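Local coordinates for gene 12 protein (Mycobacterium phage D29, PDB 3HC7), which hydrolyses the ester link between mycolic acids and the arabinogalactan-peptidoglycan of the host cell wall, helping to lyse the cell and release phage particles, at residues S232-G235 against D236-H240; D164-M167 against Y168-I171; L22-D25 against T26-V30. All coordinates share one frame; numbering follows the deposited sequence.

Interaction 1 of 3, residues S232-G235 against D236-H240; sequences SRMG and DKWPH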
loop_
_atom_site.group_PDB
_atom_site.type_symbol
_atom_site.label_atom_id
_atom_site.label_comp_id
_atom_site.label_asym_id
_atom_site.label_seq_id
_atom_site.Cartn_x
_atom_site.Cartn_y
_atom_site.Cartn_z
ATOM N N SER A 232 -15.407 -7.051 8.189
ATOM C CA SER A 232 -16.807 -6.725 8.436
ATOM C C SER A 232 -17.564 -6.494 7.136
ATOM O O SER A 232 -17.105 -5.764 6.253
ATOM C CB SER A 232 -16.925 -5.500 9.346
ATOM O OG SER A 232 -18.012 -5.625 10.246
ATOM N N ARG A 233 -18.727 -7.128 7.031
ATOM C CA ARG A 233 -19.590 -6.974 5.870
ATOM C C ARG A 233 -20.276 -5.610 5.868
ATOM O O ARG A 233 -21.171 -5.349 6.675
ATOM C CB ARG A 233 -20.633 -8.095 5.825
ATOM C CG ARG A 233 -20.051 -9.463 5.518
ATOM C CD ARG A 233 -21.116 -10.542 5.576
ATOM N NE ARG A 233 -20.637 -11.808 5.030
ATOM C CZ ARG A 233 -21.322 -12.946 5.066
ATOM N NH1 ARG A 233 -22.523 -12.984 5.628
ATOM N NH2 ARG A 233 -20.805 -14.049 4.542
ATOM N N MET A 234 -19.839 -4.743 4.961
ATOM C CA MET A 234 -20.438 -3.429 4.769
ATOM C C MET A 234 -20.791 -3.307 3.295
ATOM O O MET A 234 -20.597 -4.251 2.535
ATOM C CB MET A 234 -19.447 -2.334 5.149
ATOM C CG MET A 234 -18.277 -2.225 4.180
ATOM S SD MET A 234 -16.872 -1.330 4.856
ATOM C CE MET A 234 -16.795 -2.064 6.486
ATOM N N GLY A 235 -21.293 -2.143 2.891
ATOM C CA GLY A 235 -21.608 -1.896 1.491
ATOM C C GLY A 235 -20.392 -1.912 0.577
ATOM O O GLY A 235 -19.253 -2.031 1.033
ATOM N N ASP A 236 -20.634 -1.787 -0.724
ATOM C CA ASP A 236 -19.553 -1.835 -1.704
ATOM C C ASP A 236 -19.323 -0.486 -2.380
ATOM O O ASP A 236 -18.739 -0.419 -3.464
ATOM C CB ASP A 236 -19.819 -2.924 -2.755
ATOM C CG ASP A 236 -21.009 -2.609 -3.649
ATOM O OD1 ASP A 236 -21.521 -1.471 -3.601
ATOM O OD2 ASP A 236 -21.435 -3.504 -4.410
ATOM N N LYS A 237 -19.775 0.585 -1.737
ATOM C CA LYS A 237 -19.647 1.917 -2.320
ATOM C C LYS A 237 -18.933 2.925 -1.406
ATOM O O LYS A 237 -19.123 4.132 -1.537
ATOM C CB LYS A 237 -21.019 2.438 -2.753
ATOM C CG LYS A 237 -21.757 1.470 -3.671
ATOM C CD LYS A 237 -22.885 2.136 -4.432
ATOM C CE LYS A 237 -23.633 1.127 -5.294
ATOM N NZ LYS A 237 -24.276 0.067 -4.465
ATOM N N TRP A 238 -18.108 2.421 -0.493
ATOM C CA TRP A 238 -17.305 3.278 0.374
ATOM C C TRP A 238 -16.116 3.888 -0.380
ATOM O O TRP A 238 -15.701 3.369 -1.416
ATOM C CB TRP A 238 -16.822 2.484 1.588
ATOM C CG TRP A 238 -17.932 2.124 2.521
ATOM C CD1 TRP A 238 -19.041 1.375 2.234
ATOM C CD2 TRP A 238 -18.044 2.493 3.902
ATOM N NE1 TRP A 238 -19.837 1.263 3.354
ATOM C CE2 TRP A 238 -19.246 1.941 4.388
ATOM C CE3 TRP A 238 -17.246 3.245 4.769
ATOM C CZ2 TRP A 238 -19.663 2.110 5.703
ATOM C CZ3 TRP A 238 -17.662 3.410 6.075
ATOM C CH2 TRP A 238 -18.859 2.846 6.529
ATOM N N PRO A 239 -15.570 5.002 0.140
ATOM C CA PRO A 239 -14.439 5.713 -0.477
ATOM C C PRO A 239 -13.107 4.951 -0.423
ATOM O O PRO A 239 -12.218 5.211 -1.239
ATOM C CB PRO A 239 -14.342 6.992 0.366
ATOM C CG PRO A 239 -14.975 6.616 1.677
ATOM C CD PRO A 239 -16.136 5.775 1.260
ATOM N N HIS A 240 -12.962 4.031 0.528
ATOM C CA HIS A 240 -11.725 3.264 0.637
ATOM C C HIS A 240 -11.723 2.088 -0.339
ATOM O O HIS A 240 -10.778 1.305 -0.368
ATOM C CB HIS A 240 -11.529 2.757 2.069
ATOM C CG HIS A 240 -12.647 1.886 2.550
ATOM N ND1 HIS A 240 -12.506 0.530 2.742
ATOM C CD2 HIS A 240 -13.934 2.176 2.856
ATOM C CE1 HIS A 240 -13.652 0.022 3.160
ATOM N NE2 HIS A 240 -14.536 1.000 3.234
#

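Interaction 2 of 3, residues D164-M167 against Y168-I171; sequences DGDM and YASI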
loop_
_atom_site.group_PDB
_atom_site.type_symbol
_atom_site.label_atom_id
_atom_site.label_comp_id
_atom_site.label_asym_id
_atom_site.label_seq_id
_atom_site.Cartn_x
_atom_site.Cartn_y
_atom_site.Cartn_z
ATOM N N ASP A 164 -10.677 11.125 -2.412
ATOM C CA ASP A 164 -10.872 11.932 -1.220
ATOM C C ASP A 164 -11.933 11.237 -0.378
ATOM O O ASP A 164 -12.936 10.748 -0.897
ATOM C CB ASP A 164 -11.249 13.378 -1.558
ATOM C CG ASP A 164 -10.077 14.340 -1.371
ATOM O OD1 ASP A 164 -9.489 14.333 -0.271
ATOM O OD2 ASP A 164 -9.737 15.092 -2.310
ATOM N N GLY A 165 -11.701 11.173 0.920
ATOM C CA GLY A 165 -12.541 10.372 1.791
ATOM C C GLY A 165 -11.720 9.200 2.287
ATOM O O GLY A 165 -11.933 8.698 3.392
ATOM N N ASP A 166 -10.773 8.768 1.456
ATOM C CA ASP A 166 -9.777 7.792 1.864
ATOM C C ASP A 166 -8.622 8.571 2.487
ATOM O O ASP A 166 -7.645 8.904 1.816
ATOM C CB ASP A 166 -9.303 6.973 0.659
ATOM C CG ASP A 166 -8.512 5.740 1.063
ATOM O OD1 ASP A 166 -8.253 5.570 2.275
ATOM O OD2 ASP A 166 -8.153 4.944 0.169
ATOM N N MET A 167 -8.754 8.869 3.776
ATOM C CA MET A 167 -7.889 9.838 4.445
ATOM C C MET A 167 -6.410 9.481 4.448
ATOM O O MET A 167 -5.574 10.312 4.108
ATOM C CB MET A 167 -8.367 10.082 5.875
ATOM C CG MET A 167 -9.620 10.935 5.969
ATOM S SD MET A 167 -9.312 12.650 5.495
ATOM C CE MET A 167 -7.771 12.964 6.343
ATOM N N TYR A 168 -6.088 8.254 4.844
ATOM C CA TYR A 168 -4.694 7.832 4.901
ATOM C C TYR A 168 -4.015 7.861 3.535
ATOM O O TYR A 168 -2.795 7.975 3.435
ATOM C CB TYR A 168 -4.566 6.465 5.576
ATOM C CG TYR A 168 -4.932 6.530 7.040
ATOM C CD1 TYR A 168 -5.012 7.757 7.690
ATOM C CD2 TYR A 168 -5.180 5.380 7.778
ATOM C CE1 TYR A 168 -5.341 7.842 9.029
ATOM C CE2 TYR A 168 -5.507 5.455 9.125
ATOM C CZ TYR A 168 -5.584 6.690 9.743
ATOM O OH TYR A 168 -5.907 6.785 11.078
ATOM N N ALA A 169 -4.812 7.782 2.478
ATOM C CA ALA A 169 -4.284 7.901 1.127
ATOM C C ALA A 169 -4.287 9.360 0.676
ATOM O O ALA A 169 -3.642 9.717 -0.308
ATOM C CB ALA A 169 -5.089 7.040 0.159
ATOM N N SER A 170 -5.026 10.199 1.394
ATOM C CA SER A 170 -5.180 11.595 1.001
ATOM C C SER A 170 -5.310 12.535 2.201
ATOM O O SER A 170 -6.397 13.011 2.514
ATOM C CB SER A 170 -6.381 11.759 0.067
ATOM O OG SER A 170 -7.577 11.329 0.701
ATOM N N ILE A 171 -4.190 12.789 2.867
ATOM C CA ILE A 171 -4.126 13.763 3.944
ATOM C C ILE A 171 -3.708 15.081 3.324
ATOM O O ILE A 171 -2.878 15.096 2.420
ATOM C CB ILE A 171 -3.059 13.375 4.995
ATOM C CG1 ILE A 171 -3.341 11.988 5.571
ATOM C CG2 ILE A 171 -2.990 14.416 6.112
ATOM C CD1 ILE A 171 -4.588 11.942 6.440
HETATM O O HOH W 1 -8.313 6.151 5.485
#

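Interaction 3 of 3, residues L22-D25 against T26-V30; sequences LPAD and TARDV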
loop_
_atom_site.group_PDB
_atom_site.type_symbol
_atom_site.label_atom_id
_atom_site.label_comp_id
_atom_site.label_asym_id
_atom_site.label_seq_id
_atom_site.Cartn_x
_atom_site.Cartn_y
_atom_site.Cartn_z
ATOM N N LEU A 22 -9.063 -6.440 -4.554
ATOM C CA LEU A 22 -8.707 -5.582 -5.676
ATOM C C LEU A 22 -7.515 -6.054 -6.536
ATOM O O LEU A 22 -7.644 -6.155 -7.752
ATOM C CB LEU A 22 -8.494 -4.150 -5.168
ATOM C CG LEU A 22 -8.910 -3.001 -6.081
ATOM C CD1 LEU A 22 -10.154 -3.372 -6.837
ATOM C CD2 LEU A 22 -9.134 -1.738 -5.267
ATOM N N PRO A 23 -6.351 -6.334 -5.913
ATOM C CA PRO A 23 -5.190 -6.729 -6.725
ATOM C C PRO A 23 -5.350 -8.106 -7.348
ATOM O O PRO A 23 -4.914 -8.302 -8.476
ATOM C CB PRO A 23 -4.028 -6.759 -5.719
ATOM C CG PRO A 23 -4.524 -6.104 -4.480
ATOM C CD PRO A 23 -6.024 -6.250 -4.478
ATOM N N ALA A 24 -5.953 -9.049 -6.632
ATOM C CA ALA A 24 -6.132 -10.386 -7.189
ATOM C C ALA A 24 -7.211 -10.376 -8.265
ATOM O O ALA A 24 -7.069 -11.028 -9.303
ATOM C CB ALA A 24 -6.460 -11.389 -6.101
ATOM N N ASP A 25 -8.288 -9.634 -8.016
ATOM C CA ASP A 25 -9.364 -9.509 -8.999
ATOM C C ASP A 25 -8.784 -8.968 -10.295
ATOM O O ASP A 25 -9.141 -9.410 -11.387
ATOM C CB ASP A 25 -10.452 -8.547 -8.515
ATOM C CG ASP A 25 -11.096 -8.985 -7.213
ATOM O OD1 ASP A 25 -11.000 -10.185 -6.866
ATOM O OD2 ASP A 25 -11.702 -8.115 -6.543
ATOM N N THR A 26 -7.890 -7.996 -10.159
ATOM C CA THR A 26 -7.280 -7.355 -11.309
ATOM C C THR A 26 -6.436 -8.360 -12.084
ATOM O O THR A 26 -6.654 -8.558 -13.273
ATOM C CB THR A 26 -6.436 -6.131 -10.892
ATOM O OG1 THR A 26 -7.277 -5.172 -10.236
ATOM C CG2 THR A 26 -5.795 -5.484 -12.104
ATOM N N ALA A 27 -5.481 -8.996 -11.406
ATOM C CA ALA A 27 -4.647 -10.026 -12.029
ATOM C C ALA A 27 -5.477 -11.039 -12.826
ATOM O O ALA A 27 -5.078 -11.479 -13.908
ATOM C CB ALA A 27 -3.806 -10.735 -10.980
ATOM N N ARG A 28 -6.635 -11.403 -12.285
ATOM C CA ARG A 28 -7.509 -12.380 -12.929
ATOM C C ARG A 28 -8.120 -11.860 -14.230
ATOM O O ARG A 28 -8.661 -12.636 -15.019
ATOM C CB ARG A 28 -8.610 -12.834 -11.966
ATOM C CG ARG A 28 -8.120 -13.768 -10.871
ATOM C CD ARG A 28 -9.277 -14.370 -10.092
ATOM N NE ARG A 28 -8.888 -15.608 -9.424
ATOM C CZ ARG A 28 -8.560 -15.692 -8.140
ATOM N NH1 ARG A 28 -8.581 -14.608 -7.375
ATOM N NH2 ARG A 28 -8.218 -16.863 -7.617
ATOM N N ASP A 29 -8.035 -10.553 -14.451
ATOM C CA ASP A 29 -8.582 -9.945 -15.662
ATOM C C ASP A 29 -7.530 -9.745 -16.755
ATOM O O ASP A 29 -7.833 -9.230 -17.829
ATOM C CB ASP A 29 -9.258 -8.610 -15.339
ATOM C CG ASP A 29 -10.629 -8.786 -14.716
ATOM O OD1 ASP A 29 -11.069 -9.944 -14.549
ATOM O OD2 ASP A 29 -11.268 -7.762 -14.394
ATOM N N VAL A 30 -6.296 -10.152 -16.484
ATOM C CA VAL A 30 -5.226 -9.976 -17.461
ATOM C C VAL A 30 -4.302 -11.188 -17.540
ATOM O O VAL A 30 -3.161 -11.074 -17.988
ATOM C CB VAL A 30 -4.371 -8.716 -17.159
ATOM C CG1 VAL A 30 -5.254 -7.489 -16.995
ATOM C CG2 VAL A 30 -3.515 -8.927 -15.914
#

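Interaction 1 of 3, residues S232-G235 against D236-H240
M234 carries this contact, its sulfur in the corner formed by two rings, over a face of W238 and at the edge of H240. SD stands 4.0 Å from the centroid of the five-membered ring of W238, 8° off the ring normal, which makes it a Met-aromatic contact with the sulfur almost directly above the ring centre. CG of M234 adds a CH-pi approach to the same face, tilted further from the normal. Toward H240 the sulfur lies in the ring plane, 83° from its normal, with M234 SD 3.7 Å from H240 NE2. A chi1 of 69° sets M234 CG between the backbone N and the carbonyl carbon, and an otherwise stretched chain then folds back at chi3, so the thioether crosses W238 at about a right angle.

This is the close-packed part. F229, at the end of helix 212-230, widens it: its ring meets those of both W238 and H240, and M234 leans on it as well. The other side is loose and lies at the surface. There G235 contributes backbone alone, its O 3.6 Å from W238 CD1, while the CA-CB bond of D236 points away overall, although D236 CB lies 3.5 Å from G235 C. The charge of D236 is met locally by a weak salt bridge, K237 NZ to D236 OD1 at 3.3 Å, on the exposed side of the loop.

H240 is an active-site residue, and the sulfur beside NE2 belongs to its immediate surroundings. Its carbonyl O is bonded to Y81 OH, which ties the histidine loop to the end of strand 76-81, just before the active-site S82. Contact of a thioether with ring face and edge is probably mainly dispersive, with a weak electrostatic part, consistent with a polarisable neighbour at the NE2/CE1 edge of H240.

Interaction 2 of 3, residues D164-M167 against Y168-I171
The loop that carries D166, the probable acid of a Ser-His-Asp triad in this alpha/beta-hydrolase fold, closes on itself in a tight turn. Its key acceptor is the backbone O of D166: S170 OG donates to it at 2.7 Å, and A169 N bonds weakly to D166 O at 3.1 Å. The hydroxyl comes from above the carbonyl plane, 60° out of it, placed there by a chi1 of 59° that swings S170 OG back over the turn. One residue on, S170 N donates to M167 O at 2.8 Å, again from outside the plane. M167 crosses I171 at about a right angle, M167 CE tightly packed on I171 CD1 at 3.3 Å.

With chi1 at -167°, D166 CG points opposite the backbone N, and the carboxylate rests on the methyl of A169, OD2 to CB 3.7 Å. A water links OD1 to Y168 N, while Y242 OH bonds OD2; together they probably restrict rotation of the carboxylate beside H240.

The turn follows strand 157-161, the edge of the parallel sheet, and leads into strand 171-172. At its start A137 N donates to D164 OD2; at its end I171 pairs with L141 of strand 140-141 and S170 packs on T140.

Interaction 3 of 3, residues L22-D25 against T26-V30
T26 and L22 meet on one turn of helix 22-27, the short helix of a beta-alpha-beta unit between strands 5-9 and 35-38. The threonine hydroxyl turns back along the helix to the carbonyl four residues earlier, T26 OG1 to L22 O 2.7 Å, while T26 N donates to the same oxygen at 3.0 Å. These two donors approach from opposite faces of the carbonyl plane, each tilted by about 30° from it, so L22 O is gripped twice. The hydroxyl can do this because OG1 lies beside the backbone N (chi1 -60°), which leaves the methyl CG2 directed away from that N.

The neighbouring side chains are arranged differently. R28 runs extended from CG to NE, its CG lying 3.3 Å from A24 O, and its guanidinium passes obliquely by the A24 methyl, R28 NH1 to A24 CB 4.1 Å. The guanidinium is held by L18 O. D25 turns its carboxylate back toward the start of the helix, where OD1 accepts from G21 N; D25 OD1 remains 5.1 Å from R28 NH1, too far for a salt bridge, so any attraction is probably weak. D29 packs on helix 245-251, its OD2 in a salt bridge with R244 NE.

On the inner side P23 and A27 lie on T8 of strand 5-9, and L22, P23 and T26 reach W116 of strand 110-116. A type I turn runs from A27 to V30. The backbone bond from A27 N to P23 O is 3.1 Å long and nearly straight, 177° at the hydrogen.

Overall arrangement
From the N terminus interaction 3 comes first, then interaction 2, then interaction 1, in series, none crossing or enclosing another. Each closes a local turn. Interaction 3 sits on the helix between strands 5-9 and 35-38. Interaction 2 folds a turn within the loop after strand 157-161, outermost on the far side of that sheet, and interaction 1 one within the loop between helices 212-230 and 245-251. Interactions 1 and 2 touch, P239 O lying 3.9 Å from D166 CB, and H240 and D166 lie side by side, their side chains about 7 and 6 Å from that of S82. Interaction 3 stays apart, about 6 Å from interaction 1 and 9 Å from interaction 2 at the nearest atoms.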